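Local coordinates for periplasmic binding protein (Veillonella parvula, PDB 4N01) that probably captures a solute in the periplasm and delivers it to a membrane transporter, as other periplasmic binding proteins of alpha/beta fold do, at residues F222-G227 and K249-G254; R210-D215 and N240-L245; D126-W131 and Q148-W153; P63-S68 and K85-A90; I269-N274 and R308-E313. One frame throughout, in Å; residues are numbered along the deposited sequence. Where two conformers were deposited one is given.

Interaction 1: residues F222-G227 and K249-G254; sequences FTAFEG and KTWAKG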
# COMPACT_ATOMS: atom_id res chain seq x y z
N PHE A 222 -2.83 13.91 -10.58
CA PHE A 222 -3.50 13.06 -9.61
C PHE A 222 -2.48 12.80 -8.52
O PHE A 222 -1.35 12.38 -8.81
CB PHE A 222 -3.91 11.75 -10.29
CG PHE A 222 -4.88 10.91 -9.50
CD1 PHE A 222 -6.21 11.28 -9.39
CD2 PHE A 222 -4.46 9.72 -8.92
CE1 PHE A 222 -7.11 10.49 -8.68
CE2 PHE A 222 -5.35 8.92 -8.20
CZ PHE A 222 -6.68 9.31 -8.08
N THR A 223 -2.86 13.05 -7.27
CA THR A 223 -1.88 13.10 -6.20
C THR A 223 -2.42 12.61 -4.85
O THR A 223 -3.62 12.34 -4.72
CB THR A 223 -1.34 14.53 -6.05
OG1 THR A 223 -0.25 14.55 -5.12
CG2 THR A 223 -2.44 15.46 -5.56
N ALA A 224 -1.54 12.46 -3.87
CA ALA A 224 -1.97 12.00 -2.55
C ALA A 224 -2.19 13.19 -1.62
O ALA A 224 -1.43 14.17 -1.63
CB ALA A 224 -0.94 11.03 -1.96
N PHE A 225 -3.24 13.12 -0.80
CA PHE A 225 -3.56 14.21 0.11
C PHE A 225 -3.37 13.81 1.57
O PHE A 225 -2.40 14.22 2.21
CB PHE A 225 -4.99 14.75 -0.13
CG PHE A 225 -5.12 15.55 -1.42
CD1 PHE A 225 -5.09 16.94 -1.41
CD2 PHE A 225 -5.27 14.90 -2.64
CE1 PHE A 225 -5.21 17.68 -2.60
CE2 PHE A 225 -5.39 15.62 -3.83
CZ PHE A 225 -5.35 17.02 -3.81
N GLU A 226 -4.29 13.01 2.09
CA GLU A 226 -4.22 12.62 3.49
C GLU A 226 -4.11 11.11 3.63
O GLU A 226 -4.30 10.38 2.66
CB GLU A 226 -5.47 13.12 4.26
CG GLU A 226 -5.68 14.64 4.21
CD GLU A 226 -4.53 15.47 4.80
OE1 GLU A 226 -3.65 14.89 5.49
OE2 GLU A 226 -4.51 16.70 4.59
N GLY A 227 -3.78 10.64 4.83
CA GLY A 227 -3.77 9.21 5.06
C GLY A 227 -2.41 8.56 4.96
O GLY A 227 -1.37 9.20 5.15
N LYS A 249 -9.00 13.01 1.64
CA LYS A 249 -8.99 11.89 0.70
C LYS A 249 -7.59 11.33 0.59
O LYS A 249 -6.62 12.07 0.72
CB LYS A 249 -9.44 12.36 -0.68
CG LYS A 249 -10.87 12.87 -0.72
CD LYS A 249 -11.23 13.39 -2.10
CE LYS A 249 -12.69 13.77 -2.15
NZ LYS A 249 -13.50 12.73 -1.46
N THR A 250 -7.47 10.03 0.32
CA THR A 250 -6.15 9.47 0.10
C THR A 250 -5.58 9.99 -1.23
O THR A 250 -4.43 10.40 -1.28
CB THR A 250 -6.18 7.93 0.06
OG1 THR A 250 -7.24 7.49 -0.79
CG2 THR A 250 -6.40 7.37 1.46
N TRP A 251 -6.40 9.95 -2.28
CA TRP A 251 -5.98 10.32 -3.64
C TRP A 251 -7.07 11.09 -4.36
O TRP A 251 -8.24 10.75 -4.26
CB TRP A 251 -5.66 9.07 -4.48
CG TRP A 251 -4.56 8.21 -3.91
CD1 TRP A 251 -4.70 7.17 -3.02
CD2 TRP A 251 -3.15 8.32 -4.18
NE1 TRP A 251 -3.47 6.63 -2.72
CE2 TRP A 251 -2.50 7.32 -3.42
CE3 TRP A 251 -2.38 9.15 -5.00
CZ2 TRP A 251 -1.11 7.13 -3.46
CZ3 TRP A 251 -1.01 8.97 -5.03
CH2 TRP A 251 -0.39 7.96 -4.27
N ALA A 252 -6.69 12.11 -5.12
CA ALA A 252 -7.65 12.88 -5.91
C ALA A 252 -6.90 13.77 -6.86
O ALA A 252 -5.68 13.88 -6.79
CB ALA A 252 -8.54 13.73 -5.01
N LYS A 253 -7.63 14.42 -7.75
CA LYS A 253 -7.02 15.39 -8.64
C LYS A 253 -6.63 16.64 -7.87
O LYS A 253 -7.36 17.10 -7.00
CB LYS A 253 -8.00 15.76 -9.76
CG LYS A 253 -7.98 14.80 -10.95
CD LYS A 253 -8.34 15.54 -12.25
CE LYS A 253 -8.17 14.64 -13.47
NZ LYS A 253 -9.14 13.51 -13.46
N GLY A 254 -5.46 17.19 -8.19
CA GLY A 254 -5.02 18.46 -7.62
C GLY A 254 -4.95 19.49 -8.74
O GLY A 254 -5.26 19.18 -9.89
O HOH W 1 -2.70 9.42 0.71
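Trp251 lies alongside Phe222 and Ala224 on one face of an antiparallel pair of strands, and its side chain can be read outward from the backbone. Its CB touches the far end of the Phe222 ring, 3.7 Å from Phe222 CE2, and the two side chains cross at about a right angle. A chi1 of -60° sets CG beside the backbone N, and beyond it the indole lies over the neighbouring strand. CE3 comes 3.4 Å from Thr223 O. Next, CZ3 and CH2 run beneath the methyl of Ala224, a CH-pi contact in which Ala224 CB stands 3.8 Å from the centroid of the six-membered ring. The Phe222 ring also lays a face over Ala252 N; an alanine at Phe222 would probably leave Trp251 CB and the Ala252 backbone without this cover and open a gap beside them. Two bonds join Thr223 and Ala252, Thr223 N to Ala252 O at 3.0 Å and Ala252 N to Thr223 O at 3.1 Å. Past the strands, Glu226 N reaches Lys249 O at 2.9 Å, and a water links Glu226 O with Thr250 O. The antiparallel pair rests on strand 209-214, through Phe212 and Ile213, while the indole also packs against helix 311-314 at Leu311 and Ile314.

Interaction 2: residues R210-D215 and N240-L245; sequences RVFIYD and NVMSGL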
# COMPACT_ATOMS: atom_id res chain seq x y z
N ARG A 210 10.01 19.34 1.72
CA ARG A 210 8.64 19.32 1.21
C ARG A 210 8.56 18.52 -0.07
O ARG A 210 9.41 18.68 -0.96
CB ARG A 210 8.14 20.75 1.02
CG ARG A 210 7.86 21.41 2.35
CD ARG A 210 7.94 22.90 2.28
NE ARG A 210 6.90 23.51 1.45
CZ ARG A 210 5.64 23.70 1.83
NH1 ARG A 210 5.24 23.30 3.04
NH2 ARG A 210 4.77 24.27 1.01
N VAL A 211 7.57 17.63 -0.17
CA VAL A 211 7.49 16.72 -1.31
C VAL A 211 6.11 16.74 -1.98
O VAL A 211 5.11 17.09 -1.36
CB VAL A 211 7.88 15.27 -0.93
CG1 VAL A 211 9.26 15.25 -0.27
CG2 VAL A 211 6.83 14.62 -0.01
N PHE A 212 6.06 16.38 -3.25
CA PHE A 212 4.80 16.26 -3.97
C PHE A 212 4.78 14.88 -4.61
O PHE A 212 5.76 14.46 -5.23
CB PHE A 212 4.72 17.35 -5.04
CG PHE A 212 3.57 17.18 -6.00
CD1 PHE A 212 2.26 17.38 -5.57
CD2 PHE A 212 3.80 16.84 -7.32
CE1 PHE A 212 1.19 17.23 -6.46
CE2 PHE A 212 2.74 16.69 -8.21
CZ PHE A 212 1.44 16.88 -7.78
N ILE A 213 3.69 14.16 -4.42
CA ILE A 213 3.57 12.84 -5.03
C ILE A 213 2.81 12.94 -6.36
O ILE A 213 1.66 13.39 -6.40
CB ILE A 213 2.84 11.84 -4.10
CG1 ILE A 213 3.65 11.64 -2.82
CG2 ILE A 213 2.67 10.52 -4.82
CD1 ILE A 213 3.30 12.59 -1.71
N TYR A 214 3.46 12.51 -7.43
CA TYR A 214 2.88 12.60 -8.77
C TYR A 214 2.54 11.18 -9.22
O TYR A 214 3.44 10.39 -9.56
CB TYR A 214 3.88 13.28 -9.71
CG TYR A 214 3.49 13.38 -11.18
CD1 TYR A 214 2.89 14.53 -11.69
CD2 TYR A 214 3.75 12.34 -12.06
CE1 TYR A 214 2.56 14.63 -13.03
CE2 TYR A 214 3.41 12.43 -13.41
CZ TYR A 214 2.82 13.58 -13.88
OH TYR A 214 2.50 13.67 -15.22
N ASP A 215 1.26 10.83 -9.20
CA ASP A 215 0.85 9.50 -9.64
C ASP A 215 0.74 9.46 -11.15
O ASP A 215 1.24 8.53 -11.81
CB ASP A 215 -0.49 9.12 -9.05
CG ASP A 215 -0.98 7.78 -9.56
OD1 ASP A 215 -0.69 6.76 -8.90
OD2 ASP A 215 -1.64 7.74 -10.62
N ASN A 240 4.31 16.01 2.78
CA ASN A 240 3.46 16.10 1.59
C ASN A 240 2.81 17.48 1.46
O ASN A 240 2.04 17.88 2.35
CB ASN A 240 2.39 15.00 1.65
CG ASN A 240 1.47 14.99 0.43
OD1 ASN A 240 1.63 15.79 -0.49
ND2 ASN A 240 0.53 14.04 0.40
N VAL A 241 3.12 18.21 0.39
CA VAL A 241 2.61 19.59 0.27
C VAL A 241 1.11 19.65 0.01
O VAL A 241 0.50 20.73 0.13
CB VAL A 241 3.34 20.41 -0.83
CG1 VAL A 241 4.81 20.61 -0.46
CG2 VAL A 241 3.19 19.74 -2.18
N MSE A 242 0.52 18.52 -0.35
CA MSE A 242 -0.93 18.49 -0.58
C MSE A 242 -1.71 18.15 0.70
O MSE A 242 -2.93 18.21 0.72
CB MSE A 242 -1.31 17.53 -1.72
CG MSE A 242 -0.62 17.85 -3.05
SE MSE A 242 -0.88 19.73 -3.62
CE MSE A 242 -2.61 19.50 -4.46
N SER A 243 -0.99 17.80 1.77
CA SER A 243 -1.62 17.52 3.06
C SER A 243 -1.84 18.82 3.84
O SER A 243 -1.14 19.81 3.62
CB SER A 243 -0.78 16.54 3.88
OG SER A 243 -1.34 16.33 5.17
N GLY A 244 -2.82 18.83 4.75
CA GLY A 244 -3.13 20.02 5.52
C GLY A 244 -3.88 21.07 4.71
O GLY A 244 -3.96 22.24 5.12
N LEU A 245 -4.44 20.67 3.57
CA LEU A 245 -5.21 21.61 2.74
C LEU A 245 -6.73 21.39 2.83
O LEU A 245 -7.50 21.98 2.07
CB LEU A 245 -4.77 21.52 1.27
CG LEU A 245 -3.29 21.78 1.00
CD1 LEU A 245 -3.02 21.75 -0.48
CD2 LEU A 245 -2.85 23.13 1.60
O HOH W 2 1.45 15.21 -3.09
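Val241 stands between Arg210 and Phe212 and turns a different methyl to each. CG1 is 3.6 Å from Arg210 CB and also lies over one face of the guanidinium, toward its rim; the arginine chain bends at chi3 (66°), which sets NE, and the two side chains cross at about a right angle. CG2 takes the other neighbour, 4.0 Å from Phe212 CB. Phe212 and the selenomethionine Met242 instead lie side by side and point the same way: Met242 CG meets the ring edge in its plane, 3.9 Å from Phe212 CD1, and SE makes an oblique Met-aromatic contact. Crossing at about a right angle, Ile213 CD1 rests on the amide of Asn240, 3.7 Å from its CG. A single direct hydrogen bond spans the segments, Val241 N to Val211 O at 2.9 Å, where strand 238-240 gives way to a type I turn. Within the same residues Asn240 OD1 makes an Asx turn, accepting Met242 N at 3.0 Å from above the amide plane, and a water joins this oxygen to Ile213 N. Asn240 ND2 goes to Ala224 O and Thr230 OG1, and Arg210 NH2 to Gln262 O. Chemically, then, the side-chain packing is mostly apolar, and its one buried amide is matched on both oxygen and nitrogen, which fixes its rotation.

Interaction 3: residues D126-W131 and Q148-W153; sequences DFATGW and QKVNIW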
# COMPACT_ATOMS: atom_id res chain seq x y z
N ASP A 126 -12.74 -19.98 2.36
CA ASP A 126 -13.35 -19.83 3.68
C ASP A 126 -12.98 -18.48 4.28
O ASP A 126 -13.52 -18.09 5.32
CB ASP A 126 -12.97 -21.00 4.61
CG ASP A 126 -11.46 -21.17 4.80
OD1 ASP A 126 -10.67 -20.43 4.18
OD2 ASP A 126 -11.07 -22.08 5.56
N PHE A 127 -12.09 -17.77 3.60
CA PHE A 127 -11.60 -16.47 4.07
C PHE A 127 -11.19 -15.66 2.85
O PHE A 127 -10.58 -16.20 1.93
CB PHE A 127 -10.39 -16.70 4.98
CG PHE A 127 -9.73 -15.43 5.48
CD1 PHE A 127 -10.08 -14.88 6.70
CD2 PHE A 127 -8.73 -14.82 4.73
CE1 PHE A 127 -9.46 -13.72 7.16
CE2 PHE A 127 -8.09 -13.66 5.19
CZ PHE A 127 -8.46 -13.11 6.41
N ALA A 128 -11.51 -14.37 2.85
CA ALA A 128 -11.11 -13.51 1.73
C ALA A 128 -10.63 -12.19 2.28
O ALA A 128 -11.17 -11.71 3.27
CB ALA A 128 -12.27 -13.29 0.78
N THR A 129 -9.61 -11.61 1.64
CA THR A 129 -9.09 -10.31 2.07
C THR A 129 -8.66 -9.52 0.84
O THR A 129 -8.43 -10.10 -0.22
CB THR A 129 -7.90 -10.47 3.04
OG1 THR A 129 -7.47 -9.17 3.49
CG2 THR A 129 -6.74 -11.17 2.34
N GLY A 130 -8.54 -8.20 0.98
CA GLY A 130 -8.20 -7.34 -0.14
C GLY A 130 -8.58 -5.90 0.13
O GLY A 130 -9.09 -5.59 1.21
N TRP A 131 -8.32 -5.01 -0.82
CA TRP A 131 -8.83 -3.65 -0.75
C TRP A 131 -10.36 -3.72 -0.76
O TRP A 131 -10.93 -4.66 -1.31
CB TRP A 131 -8.33 -2.84 -1.94
CG TRP A 131 -6.90 -2.39 -1.81
CD1 TRP A 131 -5.79 -3.05 -2.28
CD2 TRP A 131 -6.42 -1.19 -1.19
NE1 TRP A 131 -4.65 -2.32 -1.99
CE2 TRP A 131 -5.01 -1.18 -1.32
CE3 TRP A 131 -7.05 -0.12 -0.54
CZ2 TRP A 131 -4.22 -0.13 -0.82
CZ3 TRP A 131 -6.26 0.92 -0.05
CH2 TRP A 131 -4.87 0.90 -0.19
N GLN A 148 -22.21 -17.51 1.71
CA GLN A 148 -21.55 -18.79 1.57
C GLN A 148 -20.57 -19.04 2.70
O GLN A 148 -19.66 -19.85 2.57
CB GLN A 148 -20.82 -18.85 0.22
CG GLN A 148 -21.73 -18.59 -0.97
CD GLN A 148 -22.74 -19.69 -1.18
OE1 GLN A 148 -22.38 -20.86 -1.30
NE2 GLN A 148 -24.02 -19.33 -1.22
N LYS A 149 -20.75 -18.30 3.80
CA LYS A 149 -19.97 -18.49 5.03
C LYS A 149 -18.49 -18.11 4.92
O LYS A 149 -17.68 -18.50 5.76
CB LYS A 149 -20.11 -19.93 5.56
CG LYS A 149 -21.55 -20.38 5.79
CD LYS A 149 -21.61 -21.88 6.08
CE LYS A 149 -22.99 -22.32 6.54
NZ LYS A 149 -23.06 -23.79 6.76
N VAL A 150 -18.14 -17.34 3.90
CA VAL A 150 -16.78 -16.83 3.79
C VAL A 150 -16.57 -15.70 4.80
O VAL A 150 -17.40 -14.79 4.88
CB VAL A 150 -16.50 -16.29 2.36
CG1 VAL A 150 -15.10 -15.67 2.27
CG2 VAL A 150 -16.68 -17.40 1.33
N ASN A 151 -15.48 -15.76 5.56
CA ASN A 151 -15.08 -14.66 6.45
C ASN A 151 -14.27 -13.63 5.68
O ASN A 151 -13.31 -13.98 4.99
CB ASN A 151 -14.24 -15.21 7.61
CG ASN A 151 -15.06 -16.05 8.58
OD1 ASN A 151 -16.18 -15.69 8.93
ND2 ASN A 151 -14.50 -17.18 9.01
N ILE A 152 -14.64 -12.35 5.79
CA ILE A 152 -13.94 -11.30 5.07
C ILE A 152 -13.21 -10.41 6.07
O ILE A 152 -13.78 -9.99 7.07
CB ILE A 152 -14.92 -10.41 4.28
CG1 ILE A 152 -15.75 -11.27 3.33
CG2 ILE A 152 -14.16 -9.34 3.51
CD1 ILE A 152 -16.83 -10.49 2.58
N TRP A 153 -11.94 -10.13 5.79
CA TRP A 153 -11.14 -9.26 6.64
C TRP A 153 -10.42 -8.25 5.79
O TRP A 153 -9.83 -8.61 4.77
CB TRP A 153 -10.09 -10.08 7.40
CG TRP A 153 -9.20 -9.22 8.24
CD1 TRP A 153 -9.52 -8.64 9.44
CD2 TRP A 153 -7.86 -8.83 7.95
NE1 TRP A 153 -8.45 -7.92 9.91
CE2 TRP A 153 -7.42 -8.02 9.01
CE3 TRP A 153 -6.98 -9.08 6.88
CZ2 TRP A 153 -6.13 -7.46 9.05
CZ3 TRP A 153 -5.71 -8.54 6.92
CH2 TRP A 153 -5.30 -7.74 8.00
O HOH W 3 -12.25 -18.23 7.87
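The beta-alpha-beta unit of strand 127-129, helix 142-147 and strand 151-153 closes here, where Phe127 and Ala128 pair in parallel with Asn151 and Ile152 at the edge of a five-stranded sheet. The backbone bonds alternate: Asn151 N gives to Asp126 O, Ala128 N to Asn151 O at 2.8 Å, and Trp153 N to Ala128 O at 3.1 Å. At the start of the pairing a water sits between Asp126 O and Asn151 ND2, 2.7 Å from the nitrogen. Phe127 and Trp153 share a face of the sheet, lie side by side and point the same way. The tip of the phenylalanine ring touches the tryptophan, Phe127 CZ standing 3.6 Å from Trp153 CB. Trp46 of strand 44-50 stacks edge-to-face on Trp153 and extends this aromatic layer. Ala128, on the other face, meets CG1 of Val150 from the loop before strand 151-153, its CB 4.0 Å away, with Met145 of the connecting helix packed on both residues. Phe127 N is buried here and has no polar partner in the model, Val150 CG1 being its neighbour at 3.9 Å. Trp153 O is gripped from the side chain: the Thr129 hydroxyl donates to it, OG1 to O 2.7 Å, while the same OG1 lies 3.4 Å from Trp153 CE3.

Interaction 4: residues P63-S68 and K85-A90; sequences PTHAVS and KMAGTA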
# COMPACT_ATOMS: atom_id res chain seq x y z
N PRO A 63 -7.80 -20.14 8.92
CA PRO A 63 -8.44 -20.46 7.63
C PRO A 63 -7.51 -21.35 6.80
O PRO A 63 -6.29 -21.21 6.92
CB PRO A 63 -8.57 -19.09 6.96
CG PRO A 63 -8.69 -18.13 8.12
CD PRO A 63 -7.75 -18.69 9.17
N THR A 64 -8.06 -22.25 5.99
CA THR A 64 -7.23 -23.18 5.24
C THR A 64 -7.36 -22.97 3.74
O THR A 64 -6.59 -23.53 2.97
CB THR A 64 -7.61 -24.62 5.56
OG1 THR A 64 -8.94 -24.88 5.09
CG2 THR A 64 -7.54 -24.86 7.06
N HIS A 65 -8.37 -22.20 3.35
CA HIS A 65 -8.61 -21.89 1.94
C HIS A 65 -8.80 -20.38 1.73
O HIS A 65 -9.86 -19.93 1.28
CB HIS A 65 -9.84 -22.64 1.43
CG HIS A 65 -9.62 -24.11 1.25
ND1 HIS A 65 -9.35 -24.96 2.31
CD2 HIS A 65 -9.60 -24.88 0.14
CE1 HIS A 65 -9.19 -26.18 1.85
NE2 HIS A 65 -9.33 -26.17 0.54
N ALA A 66 -7.77 -19.61 2.05
CA ALA A 66 -7.86 -18.16 2.01
C ALA A 66 -7.63 -17.62 0.60
O ALA A 66 -6.79 -18.15 -0.13
CB ALA A 66 -6.85 -17.55 2.96
N VAL A 67 -8.39 -16.60 0.22
CA VAL A 67 -8.24 -15.97 -1.08
C VAL A 67 -7.88 -14.51 -0.89
O VAL A 67 -8.55 -13.78 -0.15
CB VAL A 67 -9.52 -16.06 -1.93
CG1 VAL A 67 -9.40 -15.17 -3.18
CG2 VAL A 67 -9.81 -17.52 -2.33
N SER A 68 -6.81 -14.07 -1.54
CA SER A 68 -6.44 -12.67 -1.50
C SER A 68 -6.83 -12.01 -2.82
O SER A 68 -6.41 -12.44 -3.89
CB SER A 68 -4.95 -12.51 -1.25
OG SER A 68 -4.59 -11.14 -1.39
N LYS A 85 -1.90 -21.97 3.44
CA LYS A 85 -3.29 -21.70 3.82
C LYS A 85 -4.06 -20.96 2.72
O LYS A 85 -5.23 -20.59 2.92
CB LYS A 85 -3.33 -20.88 5.11
CG LYS A 85 -2.58 -21.52 6.28
CD LYS A 85 -3.22 -22.85 6.67
CE LYS A 85 -2.42 -23.53 7.77
NZ LYS A 85 -3.02 -23.34 9.12
N MSE A 86 -3.41 -20.73 1.58
CA MSE A 86 -3.98 -19.88 0.54
C MSE A 86 -4.54 -20.67 -0.64
O MSE A 86 -3.83 -21.48 -1.26
CB MSE A 86 -2.95 -18.84 0.09
CG MSE A 86 -2.54 -17.95 1.24
SE MSE A 86 -1.04 -16.79 0.89
CE MSE A 86 -1.90 -15.68 -0.47
N ALA A 87 -5.81 -20.43 -0.95
CA ALA A 87 -6.45 -21.13 -2.06
C ALA A 87 -6.37 -20.35 -3.37
O ALA A 87 -6.63 -20.88 -4.44
CB ALA A 87 -7.89 -21.44 -1.73
N GLY A 88 -6.01 -19.07 -3.29
CA GLY A 88 -5.91 -18.29 -4.51
C GLY A 88 -5.50 -16.85 -4.29
O GLY A 88 -5.71 -16.31 -3.20
N THR A 89 -4.93 -16.24 -5.32
CA THR A 89 -4.65 -14.81 -5.30
C THR A 89 -5.23 -14.17 -6.55
O THR A 89 -5.51 -14.85 -7.54
CB THR A 89 -3.15 -14.51 -5.28
OG1 THR A 89 -2.55 -15.03 -6.48
CG2 THR A 89 -2.50 -15.12 -4.05
N ALA A 90 -5.37 -12.84 -6.53
CA ALA A 90 -5.94 -12.14 -7.67
C ALA A 90 -5.36 -10.75 -7.81
O ALA A 90 -4.76 -10.20 -6.87
CB ALA A 90 -7.45 -12.06 -7.56
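Ala66 and Met86 begin a parallel pairing of strands 66-68 and 86-90, whose short axes run 14° apart, and a beta bulge follows at once. This is the first beta-alpha-beta unit of the parallel sheet, with helix 71-79 as the connection. Before the bulge Ala66 N donates to Lys85 O at 2.9 Å. Ala87 is then the extra residue: Ala66 O takes Ala87 N at 2.6 Å and, weakly, Gly88 N as well, so that one oxygen faces two successive amides and the register moves on by one. Regular pairing resumes with Ser68 N to Gly88 O at 3.0 Å, and a weak bond from Ala90 N to Ser68 O closes the series.

The bulge turns the methyl of Ala87 toward the partner segment, where Ala87 CB lies 3.9 Å from His65 CB. Farther back, Lys85 curls around a buried carbonyl. Its bend at chi2 (-63°) brings CD to 3.5 Å from Pro63 O, and CB of the same lysine lies equally near; this oxygen has no polar partner in the model and is wrapped by aliphatic carbons. Ser68 turns its hydroxyl to the helix, where OG bonds with Thr73 OG1 and Thr74 OG1. The loop before the strand is held by Asp126, just ahead of the neighbouring strand 127-129, whose carboxylate accepts the backbone N of both Thr64 and His65. Within that loop the Thr64 hydroxyl meets the imidazole at its edge and in its plane, OG1 to His65 ND1 2.8 Å.

Interaction 5: residues I269-N274 and R308-E313; sequences IADYGN and RVKLSE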
# COMPACT_ATOMS: atom_id res chain seq x y z
N ILE A 269 7.56 10.22 -7.97
CA ILE A 269 6.79 9.82 -9.14
C ILE A 269 6.52 8.32 -9.10
O ILE A 269 7.45 7.52 -9.00
CB ILE A 269 7.59 10.12 -10.42
CG1 ILE A 269 7.75 11.65 -10.60
CG2 ILE A 269 6.94 9.46 -11.64
CD1 ILE A 269 8.64 12.02 -11.78
N ALA A 270 5.25 7.95 -9.19
CA ALA A 270 4.89 6.53 -9.23
C ALA A 270 5.17 5.94 -10.62
O ALA A 270 4.68 6.44 -11.63
CB ALA A 270 3.42 6.33 -8.85
N ASP A 271 5.95 4.88 -10.66
CA ASP A 271 6.30 4.21 -11.91
C ASP A 271 5.38 2.99 -12.13
O ASP A 271 5.39 2.05 -11.33
CB ASP A 271 7.78 3.80 -11.87
CG ASP A 271 8.27 3.15 -13.16
OD1 ASP A 271 9.35 3.54 -13.65
OD2 ASP A 271 7.60 2.24 -13.68
N TYR A 272 4.60 3.02 -13.21
CA TYR A 272 3.65 1.94 -13.50
C TYR A 272 4.14 0.94 -14.55
O TYR A 272 3.34 0.39 -15.31
CB TYR A 272 2.28 2.53 -13.91
CG TYR A 272 1.46 3.06 -12.75
CD1 TYR A 272 0.60 2.22 -12.05
CD2 TYR A 272 1.56 4.39 -12.34
CE1 TYR A 272 -0.15 2.70 -10.98
CE2 TYR A 272 0.81 4.87 -11.27
CZ TYR A 272 -0.04 4.02 -10.59
OH TYR A 272 -0.80 4.48 -9.53
N GLY A 273 5.45 0.69 -14.58
CA GLY A 273 6.02 -0.23 -15.55
C GLY A 273 6.00 -1.69 -15.13
O GLY A 273 5.67 -2.00 -13.99
N ASN A 274 6.38 -2.58 -16.05
CA ASN A 274 6.33 -4.03 -15.82
C ASN A 274 7.52 -4.59 -15.04
O ASN A 274 7.37 -5.47 -14.19
CB ASN A 274 6.20 -4.78 -17.14
CG ASN A 274 5.16 -4.17 -18.06
OD1 ASN A 274 4.33 -3.36 -17.63
ND2 ASN A 274 5.20 -4.55 -19.33
N ARG A 308 11.83 8.06 -7.79
CA ARG A 308 11.00 6.98 -8.32
C ARG A 308 10.48 6.08 -7.21
O ARG A 308 11.25 5.66 -6.35
CB ARG A 308 11.85 6.14 -9.27
CG ARG A 308 11.11 5.00 -9.96
CD ARG A 308 12.09 4.21 -10.80
NE ARG A 308 11.44 3.17 -11.59
CZ ARG A 308 11.12 1.97 -11.11
NH1 ARG A 308 11.38 1.69 -9.84
NH2 ARG A 308 10.54 1.07 -11.89
N VAL A 309 9.18 5.78 -7.23
CA VAL A 309 8.65 4.75 -6.33
C VAL A 309 7.68 3.86 -7.07
O VAL A 309 7.17 4.23 -8.13
CB VAL A 309 7.88 5.35 -5.12
CG1 VAL A 309 8.79 6.21 -4.25
CG2 VAL A 309 6.64 6.15 -5.60
N LYS A 310 7.42 2.69 -6.51
CA LYS A 310 6.27 1.89 -6.91
C LYS A 310 5.15 2.22 -5.94
O LYS A 310 5.40 2.50 -4.77
CB LYS A 310 6.58 0.40 -6.82
CG LYS A 310 7.75 -0.03 -7.69
CD LYS A 310 7.45 0.20 -9.16
CE LYS A 310 6.41 -0.80 -9.65
NZ LYS A 310 6.07 -0.61 -11.11
N LEU A 311 3.91 2.18 -6.43
CA LEU A 311 2.76 2.47 -5.58
C LEU A 311 2.70 1.52 -4.38
O LEU A 311 2.28 1.91 -3.29
CB LEU A 311 1.48 2.36 -6.41
CG LEU A 311 0.18 2.84 -5.76
CD1 LEU A 311 0.24 4.35 -5.54
CD2 LEU A 311 -1.01 2.45 -6.61
N SER A 312 3.14 0.28 -4.57
CA SER A 312 3.16 -0.72 -3.51
C SER A 312 4.06 -0.32 -2.33
O SER A 312 3.88 -0.81 -1.21
CB SER A 312 3.64 -2.06 -4.05
OG SER A 312 5.00 -1.96 -4.46
N GLU A 313 5.01 0.57 -2.59
CA GLU A 313 5.98 1.01 -1.59
C GLU A 313 5.44 2.08 -0.67
O GLU A 313 5.91 2.23 0.46
CB GLU A 313 7.24 1.54 -2.28
CG GLU A 313 8.11 0.45 -2.89
CD GLU A 313 9.28 0.99 -3.68
OE1 GLU A 313 9.16 2.10 -4.27
OE2 GLU A 313 10.34 0.32 -3.72
O HOH W 4 3.54 1.88 -9.27
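Backbone bonds first tie Ile269 and Asp271 to Val309: Val309 N donates to Ile269 O at 3.0 Å, and Asp271 N to Val309 O at 2.9 Å, as two neighbouring parallel strands reach their C-terminal ends. The charged contact comes next. Arg308, extended from CG to NE, brings NE to 3.0 Å from Asp271 OD1, a salt bridge in which OD1 is met from above the carboxylate plane, with the two flat groups 57° apart. Asp271 CB lies over one face of the same guanidinium. The other carboxylate oxygen makes an Asx turn, OD2 accepting Gly273 N at 2.8 Å. An alanine in place of Asp271 would probably leave Arg308 NE without its charged mate and Gly273 N without its acceptor, freeing the turn to shift.

Lys310 adds a third kind, charge to carbonyl. Its chain bends at chi2 and chi3, and NZ donates to Asp271 O at 2.8 Å and weakly to Gly273 O. A water bridges Asp271 O and Leu311 N and sits over the centre of the Tyr272 ring. Apolar packing is slight, Leu311 CD2 lying 4.4 Å from Tyr272 CZ; the tyrosine hydroxyl is bonded to Asp215 OD1. Loops at the C-terminal ends of parallel strands commonly form the binding surface of alpha/beta proteins, and this one may lie near the solute cleft, although the glycerol beside Tyr272 probably comes from the crystallisation liquor.

The five contacts divide between two parallel sheets and one antiparallel layer. Interactions 3 and 4 are buried and share one parallel sheet, joined where Phe127 O accepts Val67 N; interactions 2 and 5 belong to the other, and the centres of interactions 2 and 4 lie about 36 Å apart. Interaction 1 is the antiparallel layer, partly buried like interaction 5; its segments alternate along the chain with those of interaction 2, and Thr223 OG1 reaches Ile213 O between them. Chemistry follows place: interactions 3 and 4 rely on backbone pairing, the buried interaction 2 on side-chain packing with one direct bond, whereas interaction 5 adds a salt bridge and a lysine bound to backbone carbonyls. Trp251 meets Leu311, bringing interactions 1 and 5 together.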